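Local coordinates for protein putative cyclohexadienyl dehydrogenase and ADH prephenate dehydrogenase (Rhizobium meliloti, PDB 4WJI) that probably catalyses the NAD(P)-dependent oxidative decarboxylation of prephenate to 4-hydroxyphenylpyruvate in tyrosine biosynthesis, at residues A[73-85]-A[99-113]. Residues are numbered along the deposited sequence; the frame is centred on the assembly and turned at random.
Sequences PVGASGAVAAEIA and STKGSVIAQMAPHLP. With NAP (NADP nicotinamide-adenine-dinucleotide phosphate), chain B; TYR (tyrosine), chain C.
Val74 lays CG1 against Thr100 OG1 and Val104 CG2, the latter 3.9 Å away, and the same methyl touches the nicotinamide ribose of NADP at O3D. The two segments belong to the Rossmann-type nucleotide-binding domain: each follows a neighbouring parallel strand, 67-70 and 93-96, and carries the next helix, so that helices 77-84 and 102-108 pack side by side, their axes 8.3 Å apart at closest approach and crossing at -32°. Ser77, Gly78, Ala81 and Ala85 line the facing side of helix 77-84 and the residue after it, consistent with so close an approach. The CA atoms come nearest at Gly78 and Gln107. In the conformer described here, one of two modelled for Gln107, Gly78 N donates to its OE1 at 2.9 Å, with an N-H...O angle of 148° and the donor tilted from the amide's carbonyl plane; NE2 of this conformer reaches Gly75 O through a water. A second water joins Val74 O to Ser103 OG. Val74 O also takes bonds from Ser77 N and OG, both from one face of its carbonyl plane. Further along, Met108, present as selenomethionine, runs beside Ser77 and Ala81: its CG lies 3.5 Å from Ser77 O, and a bend at chi3 (77°) brings CE back to Ala81 CB. Beyond it Ala82 CB sits over the centre of the His111 ring, a CH-pi contact 3.8 Å from the centroid, and Ala85 CB meets the backbone O of His111. Phe118 of strand 117-123 touches Met108 and Leu112, and helix 232-241 reaches Gln107 and Ser103 through His241. At the ligand end, Pro73 and Ala76 pack against the adenine, whereas Ser99 OG lies 2.6 Å from NADP O2D and 2.7 Å from the bound tyrosine's OH, hydrogen-bonded to both.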
# COMPACT_ATOMS: atom_id res chain seq x y z
N PRO A 73 -14.23 17.51 -8.06
CA PRO A 73 -14.71 16.65 -6.97
C PRO A 73 -16.22 16.38 -7.12
O PRO A 73 -16.97 17.25 -7.60
CB PRO A 73 -14.41 17.45 -5.72
CG PRO A 73 -13.72 18.65 -6.10
CD PRO A 73 -13.60 18.76 -7.59
N VAL A 74 -16.63 15.15 -6.77
CA VAL A 74 -17.97 14.75 -7.17
C VAL A 74 -19.09 15.60 -6.60
O VAL A 74 -20.18 15.70 -7.21
CB VAL A 74 -18.29 13.26 -6.98
CG1 VAL A 74 -17.43 12.38 -7.88
CG2 VAL A 74 -18.16 12.85 -5.53
N GLY A 75 -18.86 16.23 -5.46
CA GLY A 75 -19.90 17.09 -4.90
C GLY A 75 -20.15 18.36 -5.68
O GLY A 75 -21.15 19.05 -5.43
N ALA A 76 -19.28 18.67 -6.63
CA ALA A 76 -19.41 19.86 -7.50
C ALA A 76 -20.11 19.59 -8.83
O ALA A 76 -20.33 20.49 -9.64
CB ALA A 76 -18.05 20.48 -7.73
N SER A 77 -20.45 18.33 -9.06
CA SER A 77 -20.95 17.93 -10.36
C SER A 77 -22.23 18.65 -10.76
O SER A 77 -22.40 19.09 -11.93
CB SER A 77 -21.24 16.41 -10.38
OG SER A 77 -20.08 15.65 -10.11
N GLY A 78 -23.16 18.73 -9.82
CA GLY A 78 -24.43 19.40 -10.11
C GLY A 78 -24.27 20.85 -10.45
O GLY A 78 -24.95 21.36 -11.35
N ALA A 79 -23.41 21.54 -9.70
CA ALA A 79 -23.21 22.96 -9.96
C ALA A 79 -22.62 23.18 -11.36
O ALA A 79 -22.98 24.12 -12.05
CB ALA A 79 -22.32 23.55 -8.91
N VAL A 80 -21.70 22.31 -11.77
CA VAL A 80 -21.18 22.41 -13.13
C VAL A 80 -22.26 22.19 -14.18
O VAL A 80 -22.36 22.95 -15.14
CB VAL A 80 -20.01 21.41 -13.37
CG1 VAL A 80 -19.63 21.39 -14.83
CG2 VAL A 80 -18.80 21.77 -12.53
N ALA A 81 -23.07 21.16 -14.01
CA ALA A 81 -24.13 20.84 -14.96
C ALA A 81 -25.10 22.05 -15.05
O ALA A 81 -25.50 22.42 -16.14
CB ALA A 81 -24.87 19.58 -14.51
N ALA A 82 -25.45 22.65 -13.92
CA ALA A 82 -26.37 23.76 -13.93
C ALA A 82 -25.77 24.94 -14.70
O ALA A 82 -26.49 25.64 -15.42
CB ALA A 82 -26.71 24.15 -12.52
N GLU A 83 -24.46 25.19 -14.56
CA GLU A 83 -23.84 26.37 -15.20
C GLU A 83 -23.72 26.16 -16.70
O GLU A 83 -23.88 27.09 -17.49
CB GLU A 83 -22.44 26.62 -14.62
CG GLU A 83 -21.74 27.88 -15.12
CD GLU A 83 -22.46 29.19 -14.71
OE1 GLU A 83 -23.44 29.16 -13.91
OE2 GLU A 83 -22.04 30.29 -15.18
N ILE A 84 -23.47 24.94 -17.14
CA ILE A 84 -23.21 24.72 -18.59
C ILE A 84 -24.45 24.40 -19.43
O ILE A 84 -24.44 24.50 -20.63
CB ILE A 84 -22.14 23.61 -18.81
CG1 ILE A 84 -22.64 22.19 -18.39
CG2 ILE A 84 -20.84 23.99 -18.14
CD1 ILE A 84 -21.66 21.06 -18.67
N ALA A 85 -25.55 24.02 -18.76
CA ALA A 85 -26.67 23.40 -19.45
C ALA A 85 -27.16 24.20 -20.67
O ALA A 85 -27.40 23.62 -21.73
CB ALA A 85 -27.82 23.19 -18.48
N SER A 99 -15.30 9.50 -9.17
CA SER A 99 -15.07 8.27 -8.47
C SER A 99 -16.33 7.55 -7.97
O SER A 99 -16.26 6.40 -7.52
CB SER A 99 -14.09 8.54 -7.32
OG SER A 99 -12.83 8.99 -7.80
N THR A 100 -17.44 8.28 -7.96
CA THR A 100 -18.79 7.79 -7.74
C THR A 100 -19.61 8.06 -9.01
O THR A 100 -19.28 8.96 -9.77
CB THR A 100 -19.48 8.43 -6.50
OG1 THR A 100 -19.79 9.78 -6.78
CG2 THR A 100 -18.59 8.41 -5.31
N LYS A 101 -20.66 7.26 -9.24
CA LYS A 101 -21.47 7.47 -10.46
C LYS A 101 -22.95 7.72 -10.18
O LYS A 101 -23.58 8.51 -10.87
CB LYS A 101 -21.27 6.29 -11.42
CG LYS A 101 -19.85 6.16 -12.03
CD LYS A 101 -19.63 6.85 -13.36
CE LYS A 101 -19.69 8.33 -13.34
NZ LYS A 101 -18.61 9.05 -12.66
N GLY A 102 -23.56 7.00 -9.24
CA GLY A 102 -24.99 7.17 -8.98
C GLY A 102 -25.31 8.60 -8.61
O GLY A 102 -26.29 9.21 -9.11
N SER A 103 -24.50 9.16 -7.73
CA SER A 103 -24.67 10.53 -7.29
C SER A 103 -24.48 11.53 -8.41
O SER A 103 -25.24 12.50 -8.52
CB SER A 103 -23.75 10.91 -6.13
OG SER A 103 -22.38 10.97 -6.54
N VAL A 104 -23.45 11.30 -9.21
CA VAL A 104 -23.15 12.21 -10.29
C VAL A 104 -24.30 12.24 -11.29
O VAL A 104 -24.72 13.33 -11.75
CB VAL A 104 -21.81 11.82 -10.96
CG1 VAL A 104 -21.57 12.68 -12.17
CG2 VAL A 104 -20.65 11.97 -9.96
N ILE A 105 -24.81 11.07 -11.66
CA ILE A 105 -25.94 11.02 -12.57
C ILE A 105 -27.16 11.78 -11.99
O ILE A 105 -27.78 12.59 -12.68
CB ILE A 105 -26.27 9.59 -12.97
CG1 ILE A 105 -25.13 8.99 -13.78
CG2 ILE A 105 -27.56 9.50 -13.75
CD1 ILE A 105 -25.18 7.49 -13.89
N ALA A 106 -27.47 11.52 -10.73
CA ALA A 106 -28.62 12.18 -10.11
C ALA A 106 -28.49 13.69 -10.03
O ALA A 106 -29.50 14.40 -10.12
CB ALA A 106 -28.84 11.62 -8.73
N GLN A 107 -27.27 14.16 -9.81
CA GLN A 107 -26.99 15.59 -9.66
C GLN A 107 -26.95 16.32 -10.99
O GLN A 107 -27.32 17.49 -11.07
CB GLN A 107 -25.63 15.84 -8.99
CG GLN A 107 -25.56 15.61 -7.49
CD GLN A 107 -24.54 16.52 -6.79
OE1 GLN A 107 -23.69 17.17 -7.41
NE2 GLN A 107 -24.62 16.55 -5.48
N MSE A 108 -26.46 15.63 -12.04
CA MSE A 108 -26.26 16.29 -13.31
C MSE A 108 -27.41 16.16 -14.28
O MSE A 108 -27.75 17.12 -14.98
CB MSE A 108 -25.00 15.77 -14.03
CG MSE A 108 -23.70 16.07 -13.26
SE MSE A 108 -22.06 15.61 -14.27
CE MSE A 108 -22.02 17.14 -15.49
N ALA A 109 -28.01 14.97 -14.37
CA ALA A 109 -29.01 14.74 -15.40
C ALA A 109 -30.22 15.68 -15.35
O ALA A 109 -30.69 16.10 -16.42
CB ALA A 109 -29.46 13.27 -15.38
N PRO A 110 -30.70 16.09 -14.16
CA PRO A 110 -31.84 16.99 -14.18
C PRO A 110 -31.60 18.35 -14.83
O PRO A 110 -32.55 19.03 -15.23
CB PRO A 110 -32.15 17.19 -12.68
CG PRO A 110 -31.61 15.98 -12.04
CD PRO A 110 -30.38 15.65 -12.79
N HIS A 111 -30.34 18.74 -14.96
CA HIS A 111 -29.99 20.02 -15.57
C HIS A 111 -29.73 19.93 -17.04
O HIS A 111 -29.87 20.91 -17.75
CB HIS A 111 -28.74 20.59 -14.93
CG HIS A 111 -28.89 20.91 -13.49
ND1 HIS A 111 -29.67 21.93 -13.03
CD2 HIS A 111 -28.37 20.30 -12.40
CE1 HIS A 111 -29.61 21.97 -11.71
NE2 HIS A 111 -28.82 20.99 -11.31
N LEU A 112 -29.32 18.75 -17.52
CA LEU A 112 -28.84 18.66 -18.87
C LEU A 112 -30.02 18.54 -19.86
O LEU A 112 -31.02 17.82 -19.60
CB LEU A 112 -27.90 17.46 -19.03
CG LEU A 112 -26.58 17.50 -18.26
CD1 LEU A 112 -25.84 16.18 -18.43
CD2 LEU A 112 -25.67 18.69 -18.63
N PRO A 113 -29.94 19.26 -20.98
CA PRO A 113 -31.06 19.21 -21.95
C PRO A 113 -31.21 17.85 -22.70
O PRO A 113 -30.25 17.09 -22.78
CB PRO A 113 -30.74 20.32 -22.93
CG PRO A 113 -29.29 20.63 -22.77
CD PRO A 113 -28.84 20.14 -21.40
PA NAP B . -7.66 17.66 -8.42
O1A NAP B . -6.31 17.36 -8.96
O2A NAP B . -7.84 18.17 -7.03
O5B NAP B . -8.35 18.73 -9.40
C5B NAP B . -9.56 19.36 -9.02
C4B NAP B . -10.13 20.24 -10.14
O4B NAP B . -11.47 20.58 -9.80
C3B NAP B . -9.40 21.57 -10.27
O3B NAP B . -9.53 22.09 -11.58
C2B NAP B . -10.19 22.47 -9.36
O2B NAP B . -10.13 23.81 -9.76
C1B NAP B . -11.59 21.97 -9.58
N9A NAP B . -12.58 22.22 -8.49
C8A NAP B . -12.47 21.93 -7.21
N7A NAP B . -13.54 22.21 -6.51
C5A NAP B . -14.41 22.73 -7.41
C6A NAP B . -15.73 23.23 -7.29
N6A NAP B . -16.36 23.26 -6.10
N1A NAP B . -16.31 23.65 -8.40
C2A NAP B . -15.67 23.59 -9.55
N3A NAP B . -14.44 23.16 -9.76
C4A NAP B . -13.83 22.73 -8.66
O3 NAP B . -8.64 16.41 -8.62
PN NAP B . -8.59 15.11 -9.54
O1N NAP B . -7.76 14.17 -8.83
O2N NAP B . -8.29 15.46 -10.93
O5D NAP B . -10.11 14.57 -9.40
C5D NAP B . -11.15 15.03 -10.23
C4D NAP B . -12.23 13.94 -10.30
O4D NAP B . -11.62 12.74 -10.73
C3D NAP B . -12.85 13.63 -8.98
O3D NAP B . -14.25 13.43 -9.14
C2D NAP B . -12.18 12.35 -8.53
O2D NAP B . -13.05 11.61 -7.71
C1D NAP B . -11.98 11.68 -9.89
N1N NAP B . -10.85 10.75 -9.98
C2N NAP B . -9.73 10.96 -9.29
C3N NAP B . -8.67 10.09 -9.37
C7N NAP B . -7.38 10.26 -8.60
O7N NAP B . -6.66 9.31 -8.46
N7N NAP B . -7.11 11.46 -8.12
C4N NAP B . -8.79 9.00 -10.19
C5N NAP B . -9.95 8.82 -10.90
C6N NAP B . -11.00 9.69 -10.77
P2B NAP B . -9.25 24.89 -8.96
O1X NAP B . -7.92 24.27 -8.71
O2X NAP B . -9.19 26.06 -9.91
O3X NAP B . -9.94 25.23 -7.65
N TYR C . -5.46 7.73 -6.46
CA TYR C . -5.39 6.25 -6.30
C TYR C . -3.95 5.83 -6.14
O TYR C . -3.10 6.71 -6.12
CB TYR C . -6.03 5.53 -7.49
CG TYR C . -7.50 5.87 -7.74
CD1 TYR C . -8.30 6.48 -6.77
CD2 TYR C . -8.07 5.59 -8.95
CE1 TYR C . -9.63 6.79 -7.02
CE2 TYR C . -9.39 5.85 -9.22
CZ TYR C . -10.17 6.46 -8.28
OH TYR C . -11.47 6.79 -8.55
OXT TYR C . -3.70 4.60 -6.04
O HOH W 1 -22.20 13.70 -7.13
O HOH W 2 -23.11 18.23 -3.58